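Local coordinates for zinc phosphodiesterase ELAC protein 1 (Homo sapiens, PDB 3ZWF) that is a zinc-dependent phosphodiesterase that acts in tRNA repair, removing a 2',3'-cyclic phosphate from cleaved tRNAs, with some tRNA 3'-processing endonuclease activity, at residues I53-I58 against P88-G93; H60-H65 against L178-P183; L249-G254 against H287-P292. One frame throughout, in Å; residues are numbered along the deposited sequence.

Contact 1: residues I53-I58 against P88-G93; sequences ITKIFI and PIEIYG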
loop_
_atom_site.group_PDB
_atom_site.type_symbol
_atom_site.label_atom_id
_atom_site.label_comp_id
_atom_site.label_asym_id
_atom_site.label_seq_id
_atom_site.Cartn_x
_atom_site.Cartn_y
_atom_site.Cartn_z
ATOM N N ILE A 53 -6.151 -11.191 -13.554
ATOM C CA ILE A 53 -5.450 -10.012 -14.091
ATOM C C ILE A 53 -4.252 -10.475 -14.896
ATOM O O ILE A 53 -3.395 -11.172 -14.363
ATOM C CB ILE A 53 -5.004 -9.052 -12.964
ATOM C CG1 ILE A 53 -6.223 -8.377 -12.305
ATOM C CG2 ILE A 53 -4.012 -8.028 -13.531
ATOM C CD1 ILE A 53 -5.915 -7.583 -11.012
ATOM N N THR A 54 -4.182 -10.093 -16.169
ATOM C CA THR A 54 -3.058 -10.485 -17.035
ATOM C C THR A 54 -2.112 -9.333 -17.415
ATOM O O THR A 54 -0.967 -9.552 -17.836
ATOM C CB THR A 54 -3.557 -11.115 -18.321
ATOM O OG1 THR A 54 -4.435 -10.192 -18.980
ATOM C CG2 THR A 54 -4.331 -12.387 -18.041
ATOM N N LYS A 55 -2.608 -8.112 -17.276
ATOM C CA LYS A 55 -1.835 -6.921 -17.576
ATOM C C LYS A 55 -2.174 -5.806 -16.605
ATOM O O LYS A 55 -3.312 -5.679 -16.171
ATOM C CB LYS A 55 -2.091 -6.428 -19.018
ATOM C CG LYS A 55 -1.814 -7.474 -20.099
ATOM C CD LYS A 55 -1.908 -6.905 -21.514
ATOM C CE LYS A 55 -1.979 -8.024 -22.561
ATOM N NZ LYS A 55 -0.772 -8.853 -22.527
ATOM N N ILE A 56 -1.164 -4.993 -16.324
ATOM C CA ILE A 56 -1.271 -3.837 -15.465
ATOM C C ILE A 56 -0.589 -2.650 -16.112
ATOM O O ILE A 56 0.539 -2.761 -16.623
ATOM C CB ILE A 56 -0.626 -4.153 -14.048
ATOM C CG1 ILE A 56 -1.334 -5.375 -13.445
ATOM C CG2 ILE A 56 -0.735 -2.960 -13.114
ATOM C CD1 ILE A 56 -0.718 -5.913 -12.167
ATOM N N PHE A 57 -1.273 -1.522 -16.116
ATOM C CA PHE A 57 -0.810 -0.301 -16.727
ATOM C C PHE A 57 -0.790 0.799 -15.672
ATOM O O PHE A 57 -1.829 1.118 -15.101
ATOM C CB PHE A 57 -1.739 0.118 -17.903
ATOM C CG PHE A 57 -1.927 -0.944 -18.965
ATOM C CD1 PHE A 57 -2.838 -1.980 -18.818
ATOM C CD2 PHE A 57 -1.174 -0.889 -20.140
ATOM C CE1 PHE A 57 -2.991 -2.949 -19.773
ATOM C CE2 PHE A 57 -1.323 -1.857 -21.097
ATOM C CZ PHE A 57 -2.245 -2.880 -20.948
ATOM N N ILE A 58 0.369 1.427 -15.488
ATOM C CA ILE A 58 0.518 2.512 -14.494
ATOM C C ILE A 58 0.745 3.844 -15.161
ATOM O O ILE A 58 1.663 3.984 -16.002
ATOM C CB ILE A 58 1.715 2.210 -13.519
ATOM C CG1 ILE A 58 1.534 0.873 -12.797
ATOM C CG2 ILE A 58 1.890 3.354 -12.515
ATOM C CD1 ILE A 58 0.256 0.729 -11.917
ATOM N N PRO A 88 2.700 -15.161 -18.153
ATOM C CA PRO A 88 3.260 -14.070 -17.366
ATOM C C PRO A 88 2.329 -12.855 -17.327
ATOM O O PRO A 88 1.572 -12.627 -18.273
ATOM C CB PRO A 88 4.556 -13.728 -18.101
ATOM C CG PRO A 88 4.371 -14.233 -19.482
ATOM C CD PRO A 88 3.456 -15.409 -19.386
ATOM N N ILE A 89 2.394 -12.109 -16.227
ATOM C CA ILE A 89 1.722 -10.817 -16.107
ATOM C C ILE A 89 2.638 -9.722 -16.702
ATOM O O ILE A 89 3.800 -9.597 -16.353
ATOM C CB ILE A 89 1.330 -10.461 -14.646
ATOM C CG1 ILE A 89 0.291 -11.460 -14.122
ATOM C CG2 ILE A 89 0.737 -9.053 -14.583
ATOM C CD1 ILE A 89 -0.145 -11.227 -12.685
ATOM N N GLU A 90 2.077 -8.918 -17.590
ATOM C CA GLU A 90 2.815 -7.791 -18.169
ATOM C C GLU A 90 2.464 -6.508 -17.476
ATOM O O GLU A 90 1.274 -6.171 -17.325
ATOM C CB GLU A 90 2.464 -7.628 -19.662
ATOM C CG GLU A 90 2.815 -8.820 -20.458
ATOM C CD GLU A 90 2.411 -8.678 -21.927
ATOM O OE1 GLU A 90 1.660 -7.739 -22.301
ATOM O OE2 GLU A 90 2.866 -9.534 -22.704
ATOM N N ILE A 91 3.488 -5.769 -17.073
ATOM C CA ILE A 91 3.297 -4.514 -16.387
ATOM C C ILE A 91 3.919 -3.400 -17.209
ATOM O O ILE A 91 5.098 -3.475 -17.575
ATOM C CB ILE A 91 3.920 -4.560 -14.968
ATOM C CG1 ILE A 91 3.315 -5.721 -14.185
ATOM C CG2 ILE A 91 3.715 -3.209 -14.256
ATOM C CD1 ILE A 91 3.908 -5.927 -12.768
ATOM N N TYR A 92 3.127 -2.390 -17.520
ATOM C CA TYR A 92 3.601 -1.222 -18.260
ATOM C C TYR A 92 3.577 0.005 -17.386
ATOM O O TYR A 92 2.567 0.275 -16.740
ATOM C CB TYR A 92 2.681 -0.991 -19.488
ATOM C CG TYR A 92 2.698 -2.151 -20.461
ATOM C CD1 TYR A 92 1.848 -3.238 -20.290
ATOM C CD2 TYR A 92 3.536 -2.148 -21.595
ATOM C CE1 TYR A 92 1.870 -4.311 -21.180
ATOM C CE2 TYR A 92 3.561 -3.215 -22.464
ATOM C CZ TYR A 92 2.715 -4.286 -22.261
ATOM O OH TYR A 92 2.773 -5.355 -23.157
ATOM N N GLY A 93 4.662 0.759 -17.325
ATOM C CA GLY A 93 4.635 2.020 -16.580
ATOM C C GLY A 93 5.895 2.824 -16.756
ATOM O O GLY A 93 6.765 2.448 -17.560
HETATM O O HOH W 1 -0.276 -10.555 -20.366
#
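F57 and Y92 lie side by side on the neighbouring parallel strands 53-57 and 89-93, their side chains pointing the same way. The ring planes are only 9° apart, but they are slid past each other until they barely overlap, and the touch is F57 CE2 to Y92 CD1 at 3.6 Å. Next to these rings the backbone ladder is close. I56 uses both its N-H and its C=O on the other strand: I56 N donates to E90 O at 2.9 Å, and I56 O receives Y92 N at 2.8 Å. On the opposite face of the sheet the isoleucines meet, I56 CB standing 4.2 Å from I91 CG1.

Toward the start of the strands the contact becomes looser and wetter. The bond from E90 N to T54 O is longer, 3.1 Å, and more bent at the oxygen (C=O...N 147°); a water bridges T54 O and K55 NZ. K55 and E90 run alongside each other on the face of F57 and Y92. The K55 chain bends at its end (chi4 -62°), bringing NZ above the carboxylate plane, 2.7 Å from E90 OE1 in a salt bridge. Y92 OH donates to the same OE1 from the opposite face of that plane, so two donors grip one oxygen.

Strand 29-33 pairs with the other edge of 53-57, and strand 116-121 with that of 89-94. Helix 97-107 covers I58 and I91, while F57 and Y92 face strand 163-167 of the second sheet, in the interior of the metallo-beta-lactamase sandwich.

Contact 2: residues H60-H65 against L178-P183; sequences HLHGDH and LFHRIP. With ZN (zinc ion), chain E; ZN (zinc ion), chain D; PO4 (phosphate ion), chain F.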
loop_
_atom_site.group_PDB
_atom_site.type_symbol
_atom_site.label_atom_id
_atom_site.label_comp_id
_atom_site.label_asym_id
_atom_site.label_seq_id
_atom_site.Cartn_x
_atom_site.Cartn_y
_atom_site.Cartn_z
ATOM N N HIS A 60 1.406 6.969 -13.909
ATOM C CA HIS A 60 2.457 7.822 -13.388
ATOM C C HIS A 60 2.871 7.362 -12.009
ATOM O O HIS A 60 2.073 6.723 -11.335
ATOM C CB HIS A 60 2.098 9.295 -13.397
ATOM C CG HIS A 60 1.013 9.720 -12.442
ATOM N ND1 HIS A 60 -0.317 9.338 -12.568
ATOM C CD2 HIS A 60 1.040 10.677 -11.491
ATOM C CE1 HIS A 60 -1.026 9.952 -11.634
ATOM N NE2 HIS A 60 -0.231 10.773 -10.967
ATOM N N LEU A 61 4.084 7.751 -11.631
ATOM C CA LEU A 61 4.645 7.302 -10.354
ATOM C C LEU A 61 4.335 8.248 -9.187
ATOM O O LEU A 61 5.259 8.669 -8.464
ATOM C CB LEU A 61 6.161 7.084 -10.526
ATOM C CG LEU A 61 6.535 5.983 -11.522
ATOM C CD1 LEU A 61 8.053 5.772 -11.645
ATOM C CD2 LEU A 61 5.843 4.666 -11.117
ATOM N N HIS A 62 3.041 8.529 -8.979
ATOM C CA HIS A 62 2.537 9.099 -7.726
ATOM C C HIS A 62 1.955 7.960 -6.946
ATOM O O HIS A 62 1.369 7.065 -7.501
ATOM C CB HIS A 62 1.510 10.183 -7.957
ATOM C CG HIS A 62 2.114 11.523 -8.201
ATOM N ND1 HIS A 62 1.424 12.537 -8.816
ATOM C CD2 HIS A 62 3.323 12.028 -7.866
ATOM C CE1 HIS A 62 2.182 13.614 -8.852
ATOM N NE2 HIS A 62 3.356 13.322 -8.296
ATOM N N GLY A 63 2.134 7.965 -5.624
ATOM C CA GLY A 63 1.807 6.806 -4.833
ATOM C C GLY A 63 0.368 6.308 -4.877
ATOM O O GLY A 63 0.125 5.095 -4.779
ATOM N N ASP A 64 -0.579 7.222 -5.086
ATOM C CA ASP A 64 -1.998 6.898 -5.196
ATOM C C ASP A 64 -2.346 6.158 -6.494
ATOM O O ASP A 64 -3.498 5.769 -6.687
ATOM C CB ASP A 64 -2.941 8.145 -5.054
ATOM C CG ASP A 64 -2.574 9.291 -5.927
ATOM O OD1 ASP A 64 -1.374 9.687 -6.019
ATOM O OD2 ASP A 64 -3.518 9.815 -6.553
ATOM N N HIS A 65 -1.325 5.955 -7.339
ATOM C CA HIS A 65 -1.471 5.162 -8.557
ATOM C C HIS A 65 -0.617 3.889 -8.603
ATOM O O HIS A 65 -0.724 3.137 -9.587
ATOM C CB HIS A 65 -1.218 6.082 -9.777
ATOM C CG HIS A 65 -2.113 7.277 -9.774
ATOM N ND1 HIS A 65 -3.214 7.396 -10.603
ATOM C CD2 HIS A 65 -2.109 8.378 -8.993
ATOM C CE1 HIS A 65 -3.832 8.528 -10.321
ATOM N NE2 HIS A 65 -3.184 9.136 -9.346
ATOM N N LEU A 178 0.973 12.937 -21.280
ATOM C CA LEU A 178 0.206 13.946 -20.561
ATOM C C LEU A 178 1.112 14.874 -19.773
ATOM O O LEU A 178 2.283 14.565 -19.563
ATOM C CB LEU A 178 -0.800 13.288 -19.589
ATOM C CG LEU A 178 -1.707 12.222 -20.197
ATOM C CD1 LEU A 178 -2.670 11.619 -19.176
ATOM C CD2 LEU A 178 -2.566 12.835 -21.322
ATOM N N PHE A 179 0.591 16.035 -19.399
ATOM C CA PHE A 179 1.310 17.004 -18.583
ATOM C C PHE A 179 0.785 16.927 -17.155
ATOM O O PHE A 179 -0.411 17.069 -16.927
ATOM C CB PHE A 179 1.129 18.421 -19.090
ATOM C CG PHE A 179 2.078 19.389 -18.466
ATOM C CD1 PHE A 179 1.764 20.032 -17.269
ATOM C CD2 PHE A 179 3.339 19.621 -19.049
ATOM C CE1 PHE A 179 2.693 20.885 -16.657
ATOM C CE2 PHE A 179 4.265 20.501 -18.451
ATOM C CZ PHE A 179 3.929 21.124 -17.240
ATOM N N HIS A 180 1.691 16.710 -16.201
ATOM C CA HIS A 180 1.326 16.628 -14.809
ATOM C C HIS A 180 2.513 17.144 -13.975
ATOM O O HIS A 180 3.528 17.586 -14.533
ATOM C CB HIS A 180 0.895 15.188 -14.512
ATOM C CG HIS A 180 0.359 14.948 -13.120
ATOM N ND1 HIS A 180 -0.614 15.729 -12.519
ATOM C CD2 HIS A 180 0.652 13.965 -12.235
ATOM C CE1 HIS A 180 -0.858 15.250 -11.299
ATOM N NE2 HIS A 180 -0.115 14.175 -11.112
ATOM N N ARG A 181 2.415 17.082 -12.646
ATOM C CA ARG A 181 3.523 17.498 -11.775
ATOM C C ARG A 181 4.754 16.627 -11.986
ATOM O O ARG A 181 5.903 17.078 -11.854
ATOM C CB ARG A 181 3.115 17.429 -10.273
ATOM C CG ARG A 181 1.984 18.311 -9.890
ATOM C CD ARG A 181 1.916 18.552 -8.359
ATOM N NE ARG A 181 1.954 17.346 -7.513
ATOM C CZ ARG A 181 1.001 16.406 -7.468
ATOM N NH1 ARG A 181 -0.079 16.453 -8.262
ATOM N NH2 ARG A 181 1.142 15.382 -6.639
ATOM N N ILE A 182 4.515 15.359 -12.324
ATOM C CA ILE A 182 5.562 14.455 -12.828
ATOM C C ILE A 182 5.005 13.914 -14.130
ATOM O O ILE A 182 3.807 14.090 -14.389
ATOM C CB ILE A 182 5.915 13.304 -11.854
ATOM C CG1 ILE A 182 4.749 12.386 -11.559
ATOM C CG2 ILE A 182 6.504 13.900 -10.556
ATOM C CD1 ILE A 182 5.156 11.128 -10.852
ATOM N N PRO A 183 5.849 13.275 -14.965
ATOM C CA PRO A 183 5.283 12.803 -16.223
ATOM C C PRO A 183 4.183 11.760 -16.037
ATOM O O PRO A 183 4.278 10.872 -15.172
ATOM C CB PRO A 183 6.476 12.215 -16.946
ATOM C CG PRO A 183 7.674 12.981 -16.366
ATOM C CD PRO A 183 7.303 13.128 -14.936
HETATM ZN ZN ZN E . -0.604 12.553 -9.566
HETATM ZN ZN ZN D . -3.437 11.067 -8.341
HETATM P P PO4 F . -2.296 13.829 -6.956
HETATM O O1 PO4 F . -1.441 14.061 -8.227
HETATM O O2 PO4 F . -1.245 13.215 -5.890
HETATM O O3 PO4 F . -3.287 12.752 -7.153
HETATM O O4 PO4 F . -2.729 15.172 -6.479
HETATM O O HOH W 2 5.708 9.202 -13.639
HETATM O O HOH W 3 -1.287 11.243 -8.127
#
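In the HxHxDH signature of the metallo-beta-lactamase superfamily, H60 and H62 meet H180 at one zinc ion of a two-zinc site, while D64 and H65 hold the second. The first zinc is bound by H60 NE2 (2.3 Å), H62 ND1 and H180 NE2, with D251 completing its protein ligands. H180 turns its ring edge toward the face of H60, the planes at 89°, and CD2 of H60 comes 3.4 Å from CD2 of H180. H62 and H180 instead meet rim to rim, tip to tip.

I182 packs over one face of the H62 ring, its CG1 3.9 Å from the centroid. H62 CE1 lies over one face of the R181 guanidinium, offset toward its rim and 3.0 Å from R181 NH2, the two planes 18° apart. The R181 plane edge points at the phosphate, and NH1 donates to phosphate O1 at 2.8 Å while also holding H287 O.

D64 OD2 and H65 NE2, each at 2.2 Å, bind the second zinc, which D251 and H311 share. A water and the phosphate, probably from the crystallisation liquor, bridge the two metals. In the second shell D34 fixes H65 ND1 and G288 O takes H180 ND1; L107, S108 and H109 of the second subunit pack against L61, H62 and I182. D64 is, by similarity, the proton acceptor. Such a dinuclear cluster, built on loops at the strand ends, is characteristic of the metallo-beta-lactamase fold, to which RNase Z enzymes belong.

Contact 3: residues L249-G254 against H287-P292; sequences LGDCSG and HGHSTP. With ZN (zinc ion), chain E; ZN (zinc ion), chain D; PO4 (phosphate ion), chain F.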
loop_
_atom_site.group_PDB
_atom_site.type_symbol
_atom_site.label_atom_id
_atom_site.label_comp_id
_atom_site.label_asym_id
_atom_site.label_seq_id
_atom_site.Cartn_x
_atom_site.Cartn_y
_atom_site.Cartn_z
ATOM N N LEU A 249 -6.993 8.149 -19.138
ATOM C CA LEU A 249 -5.930 9.132 -18.942
ATOM C C LEU A 249 -5.531 9.243 -17.468
ATOM O O LEU A 249 -6.414 9.356 -16.604
ATOM C CB LEU A 249 -6.319 10.509 -19.419
ATOM C CG LEU A 249 -6.280 10.789 -20.923
ATOM C CD1 LEU A 249 -7.306 9.956 -21.669
ATOM C CD2 LEU A 249 -6.486 12.290 -21.143
ATOM N N GLY A 250 -4.227 9.222 -17.210
ATOM C CA GLY A 250 -3.698 9.550 -15.870
ATOM C C GLY A 250 -3.942 11.003 -15.480
ATOM O O GLY A 250 -4.449 11.830 -16.273
ATOM N N ASP A 251 -3.577 11.323 -14.240
ATOM C CA ASP A 251 -3.651 12.693 -13.732
ATOM C C ASP A 251 -2.962 13.609 -14.739
ATOM O O ASP A 251 -1.908 13.305 -15.276
ATOM C CB ASP A 251 -2.893 12.869 -12.434
ATOM C CG ASP A 251 -3.473 12.049 -11.263
ATOM O OD1 ASP A 251 -4.458 11.312 -11.419
ATOM O OD2 ASP A 251 -2.874 12.134 -10.158
ATOM N N CYS A 252 -3.587 14.753 -14.964
ATOM C CA CYS A 252 -3.079 15.727 -15.948
ATOM C C CYS A 252 -3.841 17.046 -15.873
ATOM O O CYS A 252 -4.975 17.096 -15.432
ATOM C CB CYS A 252 -3.191 15.167 -17.369
ATOM S SG CYS A 252 -4.827 14.935 -18.014
ATOM N N SER A 253 -3.169 18.069 -16.388
ATOM C CA SER A 253 -3.714 19.395 -16.656
ATOM C C SER A 253 -3.820 19.644 -18.166
ATOM O O SER A 253 -4.278 20.708 -18.600
ATOM C CB SER A 253 -2.791 20.448 -16.040
ATOM O OG SER A 253 -3.325 21.750 -16.156
ATOM N N GLY A 254 -3.377 18.670 -18.948
ATOM C CA GLY A 254 -3.418 18.754 -20.405
ATOM C C GLY A 254 -2.644 17.618 -21.067
ATOM O O GLY A 254 -2.024 16.780 -20.399
ATOM N N HIS A 287 -1.471 22.190 -9.587
ATOM C CA HIS A 287 -1.141 20.832 -9.163
ATOM C C HIS A 287 -1.151 19.796 -10.273
ATOM O O HIS A 287 -1.126 18.594 -9.986
ATOM C CB HIS A 287 -2.052 20.390 -8.030
ATOM C CG HIS A 287 -1.793 21.115 -6.752
ATOM N ND1 HIS A 287 -2.472 22.259 -6.395
ATOM C CD2 HIS A 287 -0.894 20.886 -5.764
ATOM C CE1 HIS A 287 -2.027 22.687 -5.228
ATOM N NE2 HIS A 287 -1.060 21.881 -4.831
ATOM N N GLY A 288 -1.193 20.257 -11.519
ATOM C CA GLY A 288 -1.199 19.345 -12.686
ATOM C C GLY A 288 -2.479 18.542 -12.836
ATOM O O GLY A 288 -2.482 17.398 -13.340
ATOM N N HIS A 289 -3.585 19.165 -12.419
ATOM C CA HIS A 289 -4.892 18.541 -12.436
ATOM C C HIS A 289 -5.855 19.278 -13.394
ATOM O O HIS A 289 -5.541 20.351 -13.903
ATOM C CB HIS A 289 -5.482 18.450 -11.018
ATOM C CG HIS A 289 -4.802 17.424 -10.156
ATOM N ND1 HIS A 289 -4.581 16.134 -10.579
ATOM C CD2 HIS A 289 -4.310 17.493 -8.891
ATOM C CE1 HIS A 289 -3.962 15.455 -9.624
ATOM N NE2 HIS A 289 -3.760 16.263 -8.593
ATOM N N SER A 290 -7.015 18.660 -13.548
ATOM C CA SER A 290 -8.118 19.170 -14.392
ATOM C C SER A 290 -9.396 19.376 -13.590
ATOM O O SER A 290 -9.616 18.814 -12.498
ATOM C CB SER A 290 -8.390 18.177 -15.507
ATOM O OG SER A 290 -7.312 18.125 -16.408
ATOM N N THR A 291 -10.258 20.187 -14.167
ATOM C CA THR A 291 -11.594 20.398 -13.632
ATOM C C THR A 291 -12.618 19.842 -14.654
ATOM O O THR A 291 -12.237 19.429 -15.757
ATOM C CB THR A 291 -11.852 21.883 -13.389
ATOM O OG1 THR A 291 -11.924 22.555 -14.644
ATOM C CG2 THR A 291 -10.759 22.501 -12.503
ATOM N N PRO A 292 -13.915 19.793 -14.284
ATOM C CA PRO A 292 -14.823 19.175 -15.243
ATOM C C PRO A 292 -14.905 19.884 -16.604
ATOM O O PRO A 292 -15.026 19.214 -17.620
ATOM C CB PRO A 292 -16.167 19.255 -14.535
ATOM C CG PRO A 292 -15.806 19.136 -13.073
ATOM C CD PRO A 292 -14.555 19.951 -12.955
HETATM ZN ZN ZN E . -0.604 12.553 -9.566
HETATM ZN ZN ZN D . -3.437 11.067 -8.341
HETATM P P PO4 F . -2.296 13.829 -6.956
HETATM O O1 PO4 F . -1.441 14.061 -8.227
HETATM O O2 PO4 F . -1.245 13.215 -5.890
HETATM O O3 PO4 F . -3.287 12.752 -7.153
HETATM O O4 PO4 F . -2.729 15.172 -6.479
HETATM O O HOH W 3 -1.287 11.243 -8.127
#
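The H289 ring meets D251 at its edge, D251 OD2 lying 3.5 Å from H289 CE1, within the dinuclear zinc centre of the metallo-beta-lactamase fold. D251 CG and the phosphorus of the bound phosphate both lie in the ring plane, at its edge. Over one face, displaced toward the rim, lies the carbonyl oxygen of H287. H289 NE2 donates to phosphate O4 at 2.6 Å with an N-H...O angle of 162°, and ND1 at the other side of CE1 is held by E273 OE2, so both ring nitrogens are engaged and the rotation of the ring is fixed.

D251 OD2 bridges the metals, 2.4 Å from the zinc shared with H60, H62 and H180, and 2.2 Å from the zinc shared with D64, H65 and H311. E273 OE2 also accepts C252 N, tying the loop of D251 and the ring of H289 to one second-shell carboxylate.

H289 is delivered by a helix end: a Schellman motif closes helix 281-286, with G288 in the C-prime position at positive phi (69°). Residues 288-290 run at 85° to residues 251-253. S253 CA makes a CA-H...O contact of 3.4 Å to H289 O. Next to this, S290 OG donates to C252 O at 2.7 Å, approaching from above the plane of that carbonyl.

Along the chain the segments of contacts 1 and 2 alternate, and both close before contact 3 opens. Contact 1 lies in the sheet holding strands 53-57 and 89-94; contact 2 joins the loop after strand 53-57 to the end of strand 171-179 in the second sheet, and contact 3 lies among loops of that second half. Centres of contacts 1 and 2 are about 17 Å apart, those of 2 and 3 about 10 Å, and those of 1 and 3 about 23 Å. I58 CD1 touches H65 O at 3.5 Å, while a probable hydrogen bond from F179 N to G254 O (2.9 Å) links contacts 2 and 3. Both halves of the sandwich thus supply ligands to one pair of zinc ions.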